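Local coordinates for ABC transporter substrate-binding protein (Vibrio cholerae, PDB 3LKV) that probably serves as the substrate-binding component of an ABC transporter and holds a phenylalanine molecule between its two lobes, at residues Lys36-Gly41 / Ala256-Lys261; Glu127-Leu132 / Phe224-Ser229; Leu132-Leu137 / Ala166-Lys171. All coordinates share one frame; numbering follows the deposited sequence.

The three contacts fall in the two lobes that enclose the bound phenylalanine. Contact 1 lies at the surface of the lobe built on the six-stranded parallel sheet, its centre about 35 Å from that of contact 2 and about 45 Å from that of contact 3. Contacts 2 and 3 belong to the other lobe, with centres about 11 Å apart, and both use helix 126-136 and share Leu132. Glu127 of contact 2 is tied to the 166-171 segment of contact 3. Contact 2 comes nearest the pocket: the side chain of Ala226 is about 7 Å from the ligand. In contact 1, the side chain of Tyr38 is about 10 Å from that of the zinc ligand Glu45.

Contact 1: residues Lys36-Gly41 / Ala256-Lys261; sequences KGYEEG and AILEGK
Tyr38 reaches from the loop after helix 20-35 to Leu258 and Glu259 at the C-terminal end of helix 243-258. The backbones stay well apart, with 10.2 Å between Tyr38 CA and Leu258 CA, so one aromatic side chain spans most of the gap. Its CB bond is directed toward the other segment; CG stands anti to the carbonyl carbon (chi1 -61°), and the ring carries on from there. CB and CG serve as the stalk; contact across the gap begins farther out on the ring. There Tyr38 CE1 meets the methyl CD1 of Leu258 at 3.9 Å, and CZ lies beside the same methyl. That methyl sits over one ring face, displaced toward the rim, and its distance of 4.0 Å to the Tyr38 ring centroid, 17° off the ring normal, identifies a CH-pi contact. Tyr38 CE2 lies 4.1 Å from Glu259 OE2, which approaches at the ring edge near its plane. At the tip, Tyr38 OH donates a hydrogen bond to Glu259 OE2 at 3.2 Å, and the same OH passes Leu258 CB at 3.9 Å. The bond reaches OE2 on its anti side, 15° out of the carboxylate plane.

Both helices that deliver these residues end in Schellman motifs, with Gly37 and Gly260, each at positive phi, as the C-prime residues. Tyr38 and Leu258 both touch Ala9, which places the contact at the N-terminal end of an inner strand of the parallel sheet. Lys36 NZ, 6.5 Å from Glu259 OE1, is too distant for a salt bridge. The phenol is thus used twice: its face takes a methyl and its hydroxyl a carboxylate oxygen, consistent with an orientation set by both a directional bond and packing.

Contact 2: residues Glu127-Leu132 / Phe224-Ser229; sequences EQHVEL and FGAATS
His129 and Ala226 mark the closest backbone approach, their CA atoms 7.5 Å apart, where helix 126-136 passes strand 223-225 and the turn region that follows it. No hydrogen bond links the segments; the evidence is of ring and methyl packing between buried residues. Phe224, with CG anti to the backbone N (chi1 178°), sends its ring toward the helix, and its CE2 settles over one face of the His129 imidazole, 3.7 Å from CG of His129. The two ring planes are inclined at 56° with centroids 5.4 Å apart, an oblique pairing that is neither a stack nor a T-shaped contact. The backbone O of His129 also lies over one face of the phenyl ring. Farther round that ring, Leu132, one helical turn on from His129, brings its methyl CD2 to within 3.8 Å of Phe224 CZ, the two side chains crossing at about a right angle. Farther along the imidazole, and on the same side of its plane as Phe224, Ala226 CB approaches His129 CE1 obliquely at 3.7 Å.

Buried as it is, the imidazole has both nitrogens engaged beyond the two segments: ND1 with Tyr198 OH and NE2 with Leu239 O. Since a carbonyl can only accept, NE2 is the donor there, and the two bonds fix the ring rotation that presents its face to Phe224. The contact therefore seats helix 126-136 on the mixed sheet, where Phe224 is backbone-bonded to strand 196-199 and its ring touches Ala237 and Leu239 of strand 237-240, while Val130 packs against helix 152-167.

Contact 3: residues Leu132-Leu137 / Ala166-Lys171; sequences LIKEIL and AKHGIK
Lys134 and His168 are the nearest backbone pair, with CA atoms 9.0 Å apart, at the place where the last turn of helix 126-136 passes the C-terminal end of helix 152-167. At that separation the link is made by side chains. The lysine starts with CG anti to its own N (chi1 -164°), runs outward through CD, then bends at chi3 and chi4, and this bend delivers the ammonium group to the imidazole edge. Lys134 NZ donates to His168 ND1 at 3.2 Å, and it lies only 5° out of the ring plane, so the nitrogen is met at the edge and not over a face. The next ring atom, CE1 of His168, is 4.0 Å from NZ of Lys134. Midway along the chain, Lys134 CD comes to 4.5 Å from Ile170 CD1, a loose approach at the limit of contact to the buried Ile170.

The second ring nitrogen has its own partner: His168 NE2 bonds to Glu127 OE1, so residues of helix 126-136 engage both ring nitrogens. With ND1 accepting and NE2 facing a carboxylate, the pattern is consistent with a neutral imidazole protonated at NE2, its polarity probably aligned between ammonium and carboxylate. Glu127 OE1 also receives a salt bridge from Lys167 NZ.

Gly169, at positive phi, is the C-prime residue of the Schellman motif that ends helix 152-167, its N bonded to Ala166 O. The chain then turns through Ile170 into strand 171-176, an outermost strand of the mixed sheet within this chain, paired through Lys171 with Ile143. Ile170 packs on Val130 of helix 126-136 and on Ile143 of strand 142-147, so the contact joins the C-terminal ends of helices 126-136 and 152-167 beside the edge strand 171-176.

Contact 1: residues Lys36-Gly41 / Ala256-Lys261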
# COMPACT_ATOMS: atom_id res chain seq x y z
N LYS A 36 1.33 -17.15 0.32
CA LYS A 36 0.75 -18.21 -0.53
C LYS A 36 1.08 -18.05 -2.02
O LYS A 36 0.52 -18.77 -2.83
CB LYS A 36 -0.79 -18.23 -0.41
CG LYS A 36 -1.38 -18.56 0.99
CD LYS A 36 -1.13 -20.01 1.30
CE LYS A 36 -1.93 -20.48 2.48
NZ LYS A 36 -2.05 -21.96 2.36
N GLY A 37 1.96 -17.12 -2.39
CA GLY A 37 2.28 -16.87 -3.79
C GLY A 37 1.40 -15.87 -4.55
O GLY A 37 1.51 -15.75 -5.77
N TYR A 38 0.52 -15.13 -3.85
CA TYR A 38 -0.27 -14.06 -4.48
C TYR A 38 0.28 -12.67 -4.09
O TYR A 38 0.12 -12.24 -2.94
CB TYR A 38 -1.75 -14.17 -4.16
CG TYR A 38 -2.35 -15.47 -4.66
CD1 TYR A 38 -2.77 -15.63 -5.96
CD2 TYR A 38 -2.42 -16.56 -3.82
CE1 TYR A 38 -3.27 -16.86 -6.40
CE2 TYR A 38 -2.93 -17.76 -4.25
CZ TYR A 38 -3.34 -17.91 -5.53
OH TYR A 38 -3.84 -19.14 -5.86
N GLU A 39 0.90 -12.00 -5.04
CA GLU A 39 1.61 -10.76 -4.79
C GLU A 39 1.04 -9.65 -5.64
O GLU A 39 0.94 -9.78 -6.87
CB GLU A 39 3.07 -10.87 -5.20
CG GLU A 39 4.03 -11.41 -4.21
CD GLU A 39 5.50 -11.26 -4.75
OE1 GLU A 39 5.99 -10.10 -4.85
OE2 GLU A 39 6.14 -12.28 -5.12
N GLU A 40 0.83 -8.52 -4.98
CA GLU A 40 0.33 -7.32 -5.63
C GLU A 40 1.35 -6.88 -6.61
O GLU A 40 2.51 -6.94 -6.33
CB GLU A 40 0.18 -6.21 -4.62
CG GLU A 40 -1.08 -6.23 -3.80
CD GLU A 40 -1.35 -4.84 -3.23
OE1 GLU A 40 -0.58 -4.45 -2.33
OE2 GLU A 40 -2.26 -4.12 -3.75
N GLY A 41 0.95 -6.44 -7.77
CA GLY A 41 1.91 -6.08 -8.80
C GLY A 41 2.26 -7.23 -9.74
O GLY A 41 2.78 -7.00 -10.82
N ALA A 256 -7.49 -21.21 -0.98
CA ALA A 256 -8.12 -22.50 -1.27
C ALA A 256 -9.22 -22.26 -2.29
O ALA A 256 -9.37 -23.02 -3.23
CB ALA A 256 -8.65 -23.16 0.04
N ILE A 257 -9.94 -21.16 -2.17
CA ILE A 257 -11.04 -20.92 -3.12
C ILE A 257 -10.49 -20.64 -4.51
O ILE A 257 -11.01 -21.11 -5.53
CB ILE A 257 -11.94 -19.76 -2.61
CG1 ILE A 257 -12.70 -20.26 -1.38
CG2 ILE A 257 -12.91 -19.25 -3.70
CD1 ILE A 257 -13.44 -19.23 -0.54
N LEU A 258 -9.44 -19.85 -4.56
CA LEU A 258 -8.83 -19.49 -5.84
C LEU A 258 -8.36 -20.75 -6.57
O LEU A 258 -8.34 -20.77 -7.76
CB LEU A 258 -7.64 -18.52 -5.61
CG LEU A 258 -8.02 -17.06 -5.28
CD1 LEU A 258 -6.81 -16.29 -4.91
CD2 LEU A 258 -8.74 -16.37 -6.44
N GLU A 259 -7.99 -21.77 -5.83
CA GLU A 259 -7.54 -23.01 -6.37
C GLU A 259 -8.66 -24.00 -6.65
O GLU A 259 -8.41 -25.15 -6.92
CB GLU A 259 -6.49 -23.62 -5.40
CG GLU A 259 -5.17 -22.87 -5.54
CD GLU A 259 -4.29 -22.86 -4.29
OE1 GLU A 259 -4.41 -23.82 -3.45
OE2 GLU A 259 -3.48 -21.87 -4.20
N GLY A 260 -9.89 -23.53 -6.63
CA GLY A 260 -10.99 -24.34 -7.03
C GLY A 260 -11.80 -24.99 -5.93
O GLY A 260 -12.63 -25.82 -6.24
N LYS A 261 -11.59 -24.65 -4.65
CA LYS A 261 -12.49 -25.14 -3.63
C LYS A 261 -13.78 -24.38 -3.65
O LYS A 261 -13.76 -23.18 -3.90
CB LYS A 261 -11.87 -25.05 -2.24
CG LYS A 261 -10.85 -26.18 -1.96
CD LYS A 261 -11.49 -27.55 -1.77
CE LYS A 261 -12.23 -27.68 -0.36
NZ LYS A 261 -13.10 -28.91 -0.20

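Contact 2: residues Glu127-Leu132 / Phe224-Ser229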
# COMPACT_ATOMS: atom_id res chain seq x y z
N GLU A 127 -18.05 -14.59 28.78
CA GLU A 127 -18.00 -15.17 30.13
C GLU A 127 -16.61 -15.01 30.75
O GLU A 127 -16.44 -14.57 31.90
CB GLU A 127 -18.38 -16.67 30.08
CG GLU A 127 -18.17 -17.49 31.41
CD GLU A 127 -19.08 -17.05 32.57
OE1 GLU A 127 -18.81 -17.51 33.72
OE2 GLU A 127 -20.04 -16.26 32.36
N GLN A 128 -15.61 -15.33 29.97
CA GLN A 128 -14.26 -15.17 30.43
C GLN A 128 -13.93 -13.68 30.71
O GLN A 128 -13.26 -13.36 31.69
CB GLN A 128 -13.33 -15.83 29.41
CG GLN A 128 -11.94 -16.05 29.83
CD GLN A 128 -11.08 -16.73 28.72
OE1 GLN A 128 -11.58 -17.14 27.66
NE2 GLN A 128 -9.79 -16.85 28.98
N HIS A 129 -14.46 -12.76 29.92
CA HIS A 129 -14.24 -11.35 30.18
C HIS A 129 -14.90 -10.89 31.51
O HIS A 129 -14.34 -10.10 32.24
CB HIS A 129 -14.77 -10.46 29.04
CG HIS A 129 -13.99 -10.58 27.76
ND1 HIS A 129 -14.48 -10.12 26.57
CD2 HIS A 129 -12.77 -11.10 27.50
CE1 HIS A 129 -13.59 -10.35 25.61
NE2 HIS A 129 -12.54 -10.94 26.15
N VAL A 130 -16.11 -11.37 31.79
CA VAL A 130 -16.77 -11.01 33.03
C VAL A 130 -15.99 -11.54 34.23
O VAL A 130 -15.83 -10.82 35.25
CB VAL A 130 -18.18 -11.56 33.05
CG1 VAL A 130 -18.83 -11.40 34.46
CG2 VAL A 130 -19.00 -10.88 31.93
N GLU A 131 -15.54 -12.78 34.12
CA GLU A 131 -14.79 -13.41 35.21
C GLU A 131 -13.51 -12.63 35.37
O GLU A 131 -13.09 -12.37 36.49
CB GLU A 131 -14.57 -14.94 35.01
CG GLU A 131 -15.92 -15.71 35.15
CD GLU A 131 -15.94 -17.25 34.80
OE1 GLU A 131 -15.31 -17.68 33.79
OE2 GLU A 131 -16.66 -18.00 35.53
N LEU A 132 -12.95 -12.14 34.28
CA LEU A 132 -11.72 -11.37 34.38
C LEU A 132 -11.95 -9.98 35.01
O LEU A 132 -11.13 -9.54 35.84
CB LEU A 132 -11.05 -11.32 33.03
CG LEU A 132 -9.69 -10.65 32.90
CD1 LEU A 132 -8.68 -11.16 33.94
CD2 LEU A 132 -9.16 -10.92 31.48
N PHE A 224 -12.80 -1.94 30.52
CA PHE A 224 -12.21 -3.22 30.18
C PHE A 224 -12.49 -3.45 28.69
O PHE A 224 -13.63 -3.31 28.25
CB PHE A 224 -12.83 -4.37 30.97
CG PHE A 224 -12.26 -5.70 30.60
CD1 PHE A 224 -11.11 -6.15 31.19
CD2 PHE A 224 -12.82 -6.43 29.59
CE1 PHE A 224 -10.53 -7.34 30.77
CE2 PHE A 224 -12.26 -7.63 29.16
CZ PHE A 224 -11.12 -8.10 29.75
N GLY A 225 -11.45 -3.80 27.94
CA GLY A 225 -11.54 -3.94 26.51
C GLY A 225 -11.64 -5.37 26.00
O GLY A 225 -10.91 -6.26 26.43
N ALA A 226 -12.49 -5.59 25.02
CA ALA A 226 -12.58 -6.92 24.38
C ALA A 226 -11.54 -7.03 23.25
O ALA A 226 -11.38 -8.09 22.62
CB ALA A 226 -14.03 -7.14 23.87
N ALA A 227 -10.85 -5.93 23.00
CA ALA A 227 -9.84 -5.86 21.94
C ALA A 227 -8.62 -5.15 22.48
O ALA A 227 -8.74 -4.16 23.20
CB ALA A 227 -10.39 -5.09 20.71
N THR A 228 -7.46 -5.60 22.06
CA THR A 228 -6.15 -5.01 22.40
C THR A 228 -6.02 -3.56 21.97
O THR A 228 -5.44 -2.74 22.68
CB THR A 228 -5.05 -5.81 21.74
OG1 THR A 228 -5.20 -7.16 22.14
CG2 THR A 228 -3.66 -5.32 22.11
N SER A 229 -6.57 -3.24 20.80
CA SER A 229 -6.57 -1.86 20.34
C SER A 229 -7.21 -0.96 21.41
O SER A 229 -6.88 0.21 21.53
CB SER A 229 -7.27 -1.72 18.98
OG SER A 229 -8.59 -2.31 19.00

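Contact 3: residues Leu132-Leu137 / Ala166-Lys171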
# COMPACT_ATOMS: atom_id res chain seq x y z
N LEU A 132 -12.95 -12.14 34.28
CA LEU A 132 -11.72 -11.37 34.38
C LEU A 132 -11.95 -9.98 35.01
O LEU A 132 -11.13 -9.54 35.84
CB LEU A 132 -11.05 -11.32 33.03
CG LEU A 132 -9.69 -10.65 32.90
CD1 LEU A 132 -8.68 -11.16 33.94
CD2 LEU A 132 -9.16 -10.92 31.48
N ILE A 133 -13.06 -9.32 34.67
CA ILE A 133 -13.43 -8.04 35.26
C ILE A 133 -13.61 -8.21 36.77
O ILE A 133 -13.14 -7.40 37.54
CB ILE A 133 -14.72 -7.46 34.63
CG1 ILE A 133 -14.46 -6.94 33.20
CG2 ILE A 133 -15.25 -6.30 35.43
CD1 ILE A 133 -15.81 -6.70 32.34
N LYS A 134 -14.26 -9.30 37.17
CA LYS A 134 -14.46 -9.60 38.60
C LYS A 134 -13.14 -9.88 39.35
O LYS A 134 -13.00 -9.57 40.52
CB LYS A 134 -15.43 -10.78 38.77
CG LYS A 134 -16.04 -10.96 40.22
CD LYS A 134 -17.45 -11.71 40.19
CE LYS A 134 -17.67 -12.77 41.35
NZ LYS A 134 -18.09 -14.14 40.78
N GLU A 135 -12.18 -10.44 38.64
CA GLU A 135 -10.86 -10.73 39.20
C GLU A 135 -10.02 -9.47 39.41
O GLU A 135 -9.34 -9.33 40.44
CB GLU A 135 -10.10 -11.70 38.28
CG GLU A 135 -8.86 -12.31 38.93
CD GLU A 135 -7.96 -13.10 37.95
OE1 GLU A 135 -8.32 -13.36 36.78
OE2 GLU A 135 -6.86 -13.44 38.36
N ILE A 136 -10.06 -8.58 38.44
CA ILE A 136 -9.32 -7.33 38.48
C ILE A 136 -9.95 -6.35 39.44
O ILE A 136 -9.25 -5.56 40.04
CB ILE A 136 -9.27 -6.64 37.07
CG1 ILE A 136 -8.32 -7.39 36.14
CG2 ILE A 136 -8.85 -5.17 37.16
CD1 ILE A 136 -8.51 -7.02 34.68
N LEU A 137 -11.28 -6.42 39.57
CA LEU A 137 -12.10 -5.47 40.32
C LEU A 137 -13.09 -6.27 41.15
O LEU A 137 -14.26 -6.38 40.75
CB LEU A 137 -12.91 -4.57 39.39
CG LEU A 137 -12.17 -3.58 38.48
CD1 LEU A 137 -13.10 -3.08 37.40
CD2 LEU A 137 -11.64 -2.43 39.34
N ALA A 166 -25.98 -11.86 34.64
CA ALA A 166 -26.96 -12.52 35.53
C ALA A 166 -26.37 -13.74 36.27
O ALA A 166 -26.54 -13.87 37.48
CB ALA A 166 -28.23 -12.93 34.75
N LYS A 167 -25.67 -14.64 35.56
CA LYS A 167 -24.99 -15.76 36.22
C LYS A 167 -24.06 -15.33 37.38
O LYS A 167 -23.95 -16.03 38.37
CB LYS A 167 -24.18 -16.59 35.22
CG LYS A 167 -23.14 -17.50 35.86
CD LYS A 167 -22.38 -18.41 34.88
CE LYS A 167 -21.51 -19.42 35.65
NZ LYS A 167 -20.47 -19.98 34.76
N HIS A 168 -23.39 -14.19 37.24
CA HIS A 168 -22.44 -13.72 38.25
C HIS A 168 -23.00 -12.66 39.21
O HIS A 168 -22.26 -12.07 40.00
CB HIS A 168 -21.13 -13.27 37.58
CG HIS A 168 -20.28 -14.42 37.13
ND1 HIS A 168 -19.22 -14.90 37.88
CD2 HIS A 168 -20.37 -15.23 36.05
CE1 HIS A 168 -18.68 -15.94 37.26
NE2 HIS A 168 -19.37 -16.17 36.15
N GLY A 169 -24.30 -12.44 39.17
CA GLY A 169 -24.94 -11.45 40.03
C GLY A 169 -24.56 -9.99 39.78
O GLY A 169 -24.61 -9.18 40.69
N ILE A 170 -24.21 -9.65 38.55
CA ILE A 170 -23.74 -8.32 38.18
C ILE A 170 -24.83 -7.63 37.37
O ILE A 170 -25.37 -8.19 36.41
CB ILE A 170 -22.42 -8.41 37.36
CG1 ILE A 170 -21.27 -8.86 38.27
CG2 ILE A 170 -22.05 -7.09 36.70
CD1 ILE A 170 -20.07 -9.33 37.49
N LYS A 171 -25.15 -6.42 37.77
CA LYS A 171 -26.11 -5.60 37.10
C LYS A 171 -25.46 -5.01 35.83
O LYS A 171 -24.29 -4.65 35.85
CB LYS A 171 -26.51 -4.49 38.09
CG LYS A 171 -27.47 -3.43 37.56
CD LYS A 171 -27.76 -2.34 38.64
CE LYS A 171 -29.01 -1.48 38.30
NZ LYS A 171 -28.77 -0.42 37.28